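Local coordinates for protein Rna-directed RNA polymerase (Infectious pancreatic necrosis virus, PDB 3ZED) that probably copies the viral genome as an RNA-dependent RNA polymerase, joining ribonucleoside triphosphates into RNA, and probably occurs both free and covalently attached to the genomic RNA, at residues Asp388-Leu393 with Tyr399-Glu404; Lys502-Leu507 with Ile513-Glu518. All blocks are in the same frame, centred on the assembly; numbering follows the deposited sequence.

Overall arrangement
Both contacts lie in the palm of the polymerase, on the same side of the chain's centre, with their own centres about 10 Å apart. Interaction 1 pairs strands 389-394 and 397-403, the two middle strands of a four-stranded antiparallel sheet, and it closes before interaction 2 opens. Interaction 2 packs the short helix 502-505 and the residues after it against strand 515-521, an outermost strand of that sheet. Strands 397-403 and 515-521 are neighbours, so backbone bonds such as Ser400 O to Glu518 N tie the contacts together. The hairpin of interaction 1 thus forms the sheet's middle, while interaction 2 covers its outer strand near a potassium ion.

Interaction 1: Asp388-Leu393 with Tyr399-Glu404; sequences DNIYIL and YSIDLE
Ile390 with Ile401 and Ile392 with Tyr399 are the hydrogen-bonded pairs of an antiparallel hairpin whose strands run at 156° to each other, while Asn389 with Asp402 and Tyr391 with Ser400 are the non-hydrogen-bonded pairs between and beside them. The shortest rungs, Ile390 N to Ile401 O and Tyr399 N to Ile392 O, are each 2.7 Å long. Beyond the last bridge, Leu403 N still reaches Asp388 O at 3.0 Å.

On one face the polar side chains of Asn389 and Asp402 lie side by side. Asn389 ND2 gives a nearly straight bond of 2.9 Å to Asp402 OD1. The acceptor lies in the amide plane, but the donor comes in from above the carboxylate, the two planes being 61° apart. Both side chains turn their CG to the backbone N side and run alongside each other, which brings ND2 to OD1. A water joins Asp388 OD2 to Leu403 O. Farther along, small Ser400 leaves room for the ring of Tyr391, whose CE1 is 3.5 Å from Ser400 OG; the Tyr391 hydroxyl bonds to the backbone at Asp559 and Leu561.

The opposite face is mainly apolar, as suits branched residues in a buried sheet: Ile392 CD1 meets Ile401 CD1 at 3.7 Å, and Tyr399 turns a ring edge to Ile392 O, with CD2 3.5 Å from it, while its hydroxyl bonds to Asn498.

Asp388-Asn389 fits the Ala-Asp-Asn of birnavirus motif C. In the permuted palm of birnaviruses motif C precedes motif A, which strand 397-403 probably carries, so the hairpin would join the two motifs. Helix 476-493 covers Ile390, Ile392 and Leu403, while strands 382-386 and 515-521 extend the sheet beyond the hairpin on either side.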
loop_
_atom_site.group_PDB
_atom_site.type_symbol
_atom_site.label_atom_id
_atom_site.label_comp_id
_atom_site.label_asym_id
_atom_site.label_seq_id
_atom_site.Cartn_x
_atom_site.Cartn_y
_atom_site.Cartn_z
ATOM N N ASP B 388 -6.536 4.163 3.746
ATOM C CA ASP B 388 -7.855 3.833 4.322
ATOM C C ASP B 388 -7.997 4.227 5.817
ATOM O O ASP B 388 -9.010 3.892 6.418
ATOM C CB ASP B 388 -8.178 2.332 4.145
ATOM C CG ASP B 388 -7.108 1.382 4.678
ATOM O OD1 ASP B 388 -5.899 1.747 4.633
ATOM O OD2 ASP B 388 -7.465 0.248 5.067
ATOM N N ASN B 389 -7.030 4.983 6.397
ATOM C CA ASN B 389 -7.116 5.420 7.793
ATOM C C ASN B 389 -7.423 6.914 7.906
ATOM O O ASN B 389 -6.702 7.752 7.346
ATOM C CB ASN B 389 -5.806 5.131 8.567
ATOM C CG ASN B 389 -5.284 3.711 8.483
ATOM O OD1 ASN B 389 -4.221 3.460 7.935
ATOM N ND2 ASN B 389 -6.015 2.746 9.007
ATOM N N ILE B 390 -8.456 7.247 8.680
ATOM C CA ILE B 390 -8.826 8.638 8.971
ATOM C C ILE B 390 -8.710 8.838 10.475
ATOM O O ILE B 390 -9.132 7.976 11.248
ATOM C CB ILE B 390 -10.246 9.016 8.460
ATOM C CG1 ILE B 390 -10.361 8.848 6.940
ATOM C CG2 ILE B 390 -10.689 10.424 8.913
ATOM C CD1 ILE B 390 -11.845 8.634 6.433
ATOM N N TYR B 391 -8.134 9.976 10.883
ATOM C CA TYR B 391 -8.041 10.363 12.286
ATOM C C TYR B 391 -8.707 11.699 12.428
ATOM O O TYR B 391 -8.381 12.615 11.675
ATOM C CB TYR B 391 -6.581 10.407 12.768
ATOM C CG TYR B 391 -5.903 9.064 12.621
ATOM C CD1 TYR B 391 -6.088 8.057 13.574
ATOM C CD2 TYR B 391 -5.142 8.763 11.491
ATOM C CE1 TYR B 391 -5.498 6.805 13.423
ATOM C CE2 TYR B 391 -4.534 7.517 11.340
ATOM C CZ TYR B 391 -4.724 6.540 12.303
ATOM O OH TYR B 391 -4.139 5.315 12.146
ATOM N N ILE B 392 -9.678 11.797 13.356
ATOM C CA ILE B 392 -10.404 13.030 13.626
ATOM C C ILE B 392 -10.294 13.395 15.105
ATOM O O ILE B 392 -10.578 12.584 15.993
ATOM C CB ILE B 392 -11.891 12.966 13.151
ATOM C CG1 ILE B 392 -11.983 13.027 11.616
ATOM C CG2 ILE B 392 -12.766 14.074 13.800
ATOM C CD1 ILE B 392 -13.322 12.585 11.026
ATOM N N LEU B 393 -9.912 14.647 15.348
ATOM C CA LEU B 393 -9.883 15.259 16.667
ATOM C C LEU B 393 -11.001 16.301 16.697
ATOM O O LEU B 393 -10.914 17.304 16.000
ATOM C CB LEU B 393 -8.504 15.895 16.950
ATOM C CG LEU B 393 -8.184 16.388 18.386
ATOM C CD1 LEU B 393 -6.738 16.798 18.487
ATOM C CD2 LEU B 393 -8.999 17.620 18.777
ATOM N N TYR B 399 -10.717 10.215 17.359
ATOM C CA TYR B 399 -11.401 9.146 16.640
ATOM C C TYR B 399 -10.519 8.541 15.573
ATOM O O TYR B 399 -9.918 9.253 14.779
ATOM C CB TYR B 399 -12.706 9.631 15.987
ATOM C CG TYR B 399 -13.693 10.234 16.958
ATOM C CD1 TYR B 399 -14.630 9.440 17.614
ATOM C CD2 TYR B 399 -13.711 11.606 17.200
ATOM C CE1 TYR B 399 -15.558 9.997 18.495
ATOM C CE2 TYR B 399 -14.633 12.173 18.075
ATOM C CZ TYR B 399 -15.558 11.366 18.721
ATOM O OH TYR B 399 -16.453 11.923 19.609
ATOM N N SER B 400 -10.463 7.230 15.559
ATOM C CA SER B 400 -9.788 6.471 14.530
ATOM C C SER B 400 -10.873 5.840 13.679
ATOM O O SER B 400 -11.682 5.068 14.202
ATOM C CB SER B 400 -8.865 5.428 15.143
ATOM O OG SER B 400 -8.218 4.689 14.124
ATOM N N ILE B 401 -10.960 6.261 12.407
ATOM C CA ILE B 401 -11.965 5.779 11.467
ATOM C C ILE B 401 -11.249 5.046 10.341
ATOM O O ILE B 401 -10.336 5.600 9.726
ATOM C CB ILE B 401 -12.880 6.941 10.934
ATOM C CG1 ILE B 401 -13.611 7.661 12.081
ATOM C CG2 ILE B 401 -13.881 6.460 9.862
ATOM C CD1 ILE B 401 -13.250 9.055 12.195
ATOM N N ASP B 402 -11.656 3.801 10.078
ATOM C CA ASP B 402 -11.073 3.029 8.987
ATOM C C ASP B 402 -12.114 2.712 7.977
ATOM O O ASP B 402 -13.231 2.339 8.353
ATOM C CB ASP B 402 -10.459 1.712 9.481
ATOM C CG ASP B 402 -9.178 1.849 10.280
ATOM O OD1 ASP B 402 -8.605 2.961 10.308
ATOM O OD2 ASP B 402 -8.746 0.844 10.873
ATOM N N LEU B 403 -11.742 2.757 6.701
ATOM C CA LEU B 403 -12.649 2.310 5.653
ATOM C C LEU B 403 -12.883 0.835 5.876
ATOM O O LEU B 403 -11.977 0.133 6.342
ATOM C CB LEU B 403 -12.089 2.576 4.243
ATOM C CG LEU B 403 -11.676 4.019 3.900
ATOM C CD1 LEU B 403 -11.262 4.118 2.447
ATOM C CD2 LEU B 403 -12.768 5.041 4.267
ATOM N N GLU B 404 -14.114 0.379 5.657
ATOM C CA GLU B 404 -14.404 -1.019 5.887
ATOM C C GLU B 404 -13.924 -1.789 4.676
ATOM O O GLU B 404 -14.453 -1.584 3.591
ATOM C CB GLU B 404 -15.901 -1.236 6.171
ATOM C CG GLU B 404 -16.278 -2.703 6.280
ATOM C CD GLU B 404 -17.746 -3.029 6.476
ATOM O OE1 GLU B 404 -18.611 -2.239 6.033
ATOM O OE2 GLU B 404 -18.029 -4.107 7.045
HETATM O O HOH W 1 -9.828 -0.861 5.286
#

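Interaction 2: Lys502-Leu507 with Ile513-Glu518; sequences KEFMDL and INFKIE. With K (potassium ion), chain K.
A Met-aromatic contact, Met505 with Phe515, belongs to the apolar packing of a short helix on a strand of the palm sheet. Phe515 and Ile517 alternate with Lys516, which puts their side chains on the face toward the helix. The Phe515 ring reaches the backbone of 502-507: its CZ lies 3.4 Å from Phe504 O, in the ring plane, so that a polarised C-H edge meets a carbonyl, and Leu507 CB packs beside the same carbon. Phe504, with CG anti to its own N (chi1 -174°), reaches across obliquely to bring CE1 within 3.4 Å of Phe515 CE1, ring planes at 68°. Two successive bends turn the unbranched Met505 chain so that SD and CE both lie against Phe515. Its SD touches Phe515 CE1 and Ile517 CD1, each at 3.7 Å, while its CE rests on Phe515 O.

Next to Phe515, Asn514 faces away from this packing and binds a potassium ion through OD1 at 2.8 Å, alongside Gly512, Asn409, Asn182, Asn184 and Val177. Trp491 of helix 476-493 meets Phe504 and Leu507, and Ile401 of strand 397-403 touches Phe504 and Ile517, so 502-507 packs on the outermost strand with that helix and the next strand beside it.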
loop_
_atom_site.group_PDB
_atom_site.type_symbol
_atom_site.label_atom_id
_atom_site.label_comp_id
_atom_site.label_asym_id
_atom_site.label_seq_id
_atom_site.Cartn_x
_atom_site.Cartn_y
_atom_site.Cartn_z
ATOM N N LYS B 502 -25.484 9.725 13.883
ATOM C CA LYS B 502 -26.134 9.187 12.687
ATOM C C LYS B 502 -25.719 10.004 11.466
ATOM O O LYS B 502 -25.469 9.422 10.414
ATOM C CB LYS B 502 -27.662 9.205 12.849
ATOM C CG LYS B 502 -28.408 8.452 11.753
ATOM C CD LYS B 502 -29.772 9.075 11.468
ATOM C CE LYS B 502 -30.308 8.725 10.100
ATOM N NZ LYS B 502 -30.578 7.268 9.948
ATOM N N GLU B 503 -25.614 11.348 11.631
ATOM C CA GLU B 503 -25.209 12.322 10.611
ATOM C C GLU B 503 -23.855 11.973 9.999
ATOM O O GLU B 503 -23.675 12.175 8.798
ATOM C CB GLU B 503 -25.156 13.750 11.186
ATOM C CG GLU B 503 -26.511 14.358 11.515
ATOM C CD GLU B 503 -27.166 13.888 12.801
ATOM O OE1 GLU B 503 -26.441 13.619 13.786
ATOM O OE2 GLU B 503 -28.413 13.780 12.818
ATOM N N PHE B 504 -22.909 11.452 10.811
ATOM C CA PHE B 504 -21.603 11.038 10.302
ATOM C C PHE B 504 -21.731 9.687 9.601
ATOM O O PHE B 504 -21.177 9.515 8.520
ATOM C CB PHE B 504 -20.549 10.961 11.414
ATOM C CG PHE B 504 -19.146 10.680 10.917
ATOM C CD1 PHE B 504 -18.692 9.371 10.753
ATOM C CD2 PHE B 504 -18.261 11.723 10.654
ATOM C CE1 PHE B 504 -17.386 9.117 10.319
ATOM C CE2 PHE B 504 -16.954 11.463 10.207
ATOM C CZ PHE B 504 -16.540 10.163 10.019
ATOM N N MET B 505 -22.477 8.730 10.209
ATOM C CA MET B 505 -22.665 7.398 9.642
ATOM C C MET B 505 -23.418 7.465 8.327
ATOM O O MET B 505 -23.186 6.610 7.481
ATOM C CB MET B 505 -23.339 6.437 10.631
ATOM C CG MET B 505 -22.414 5.955 11.743
ATOM S SD MET B 505 -20.662 5.669 11.308
ATOM C CE MET B 505 -20.809 4.194 10.232
ATOM N N ASP B 506 -24.233 8.526 8.118
ATOM C CA ASP B 506 -24.976 8.776 6.884
ATOM C C ASP B 506 -24.043 9.064 5.704
ATOM O O ASP B 506 -24.471 8.944 4.555
ATOM C CB ASP B 506 -25.938 9.952 7.082
ATOM C CG ASP B 506 -27.242 9.622 7.796
ATOM O OD1 ASP B 506 -27.464 8.425 8.125
ATOM O OD2 ASP B 506 -28.041 10.563 8.033
ATOM N N LEU B 507 -22.767 9.421 5.974
ATOM C CA LEU B 507 -21.787 9.682 4.922
ATOM C C LEU B 507 -21.454 8.382 4.173
ATOM O O LEU B 507 -20.987 8.448 3.043
ATOM C CB LEU B 507 -20.512 10.377 5.443
ATOM C CG LEU B 507 -20.703 11.723 6.180
ATOM C CD1 LEU B 507 -19.441 12.135 6.917
ATOM C CD2 LEU B 507 -21.178 12.826 5.272
ATOM N N ILE B 513 -18.973 4.648 0.259
ATOM C CA ILE B 513 -17.774 4.143 0.924
ATOM C C ILE B 513 -18.140 3.722 2.349
ATOM O O ILE B 513 -18.597 4.545 3.144
ATOM C CB ILE B 513 -16.613 5.192 0.879
ATOM C CG1 ILE B 513 -16.245 5.545 -0.578
ATOM C CG2 ILE B 513 -15.360 4.669 1.622
ATOM C CD1 ILE B 513 -15.530 6.916 -0.781
ATOM N N ASN B 514 -17.950 2.432 2.657
ATOM C CA ASN B 514 -18.187 1.861 3.983
ATOM C C ASN B 514 -17.039 2.211 4.899
ATOM O O ASN B 514 -15.881 2.159 4.485
ATOM C CB ASN B 514 -18.324 0.331 3.904
ATOM C CG ASN B 514 -19.463 -0.193 3.078
ATOM O OD1 ASN B 514 -19.882 0.412 2.102
ATOM N ND2 ASN B 514 -19.948 -1.363 3.414
ATOM N N PHE B 515 -17.338 2.518 6.151
ATOM C CA PHE B 515 -16.289 2.818 7.125
ATOM C C PHE B 515 -16.802 2.516 8.501
ATOM O O PHE B 515 -18.017 2.416 8.710
ATOM C CB PHE B 515 -15.836 4.299 7.031
ATOM C CG PHE B 515 -16.948 5.331 7.112
ATOM C CD1 PHE B 515 -17.554 5.636 8.327
ATOM C CD2 PHE B 515 -17.371 6.015 5.977
ATOM C CE1 PHE B 515 -18.600 6.566 8.392
ATOM C CE2 PHE B 515 -18.388 6.972 6.048
ATOM C CZ PHE B 515 -18.997 7.242 7.253
ATOM N N LYS B 516 -15.892 2.409 9.464
ATOM C CA LYS B 516 -16.302 2.221 10.851
ATOM C C LYS B 516 -15.361 2.920 11.786
ATOM O O LYS B 516 -14.178 3.107 11.489
ATOM C CB LYS B 516 -16.534 0.758 11.275
ATOM C CG LYS B 516 -15.521 -0.290 10.864
ATOM C CD LYS B 516 -16.035 -1.674 11.296
ATOM C CE LYS B 516 -15.416 -2.821 10.529
ATOM N NZ LYS B 516 -14.393 -3.545 11.332
ATOM N N ILE B 517 -15.922 3.363 12.910
ATOM C CA ILE B 517 -15.187 4.004 13.984
ATOM C C ILE B 517 -14.530 2.864 14.729
ATOM O O ILE B 517 -15.219 2.018 15.311
ATOM C CB ILE B 517 -16.096 4.918 14.865
ATOM C CG1 ILE B 517 -16.467 6.227 14.142
ATOM C CG2 ILE B 517 -15.380 5.265 16.172
ATOM C CD1 ILE B 517 -17.437 6.160 13.042
ATOM N N GLU B 518 -13.201 2.809 14.650
ATOM C CA GLU B 518 -12.379 1.755 15.235
ATOM C C GLU B 518 -11.925 2.069 16.644
ATOM O O GLU B 518 -11.634 1.143 17.417
ATOM C CB GLU B 518 -11.144 1.496 14.348
ATOM C CG GLU B 518 -11.489 0.872 12.999
ATOM C CD GLU B 518 -12.069 -0.535 12.992
ATOM O OE1 GLU B 518 -12.201 -1.154 14.076
ATOM O OE2 GLU B 518 -12.367 -1.035 11.885
HETATM K K K K . -19.226 0.395 -0.606
#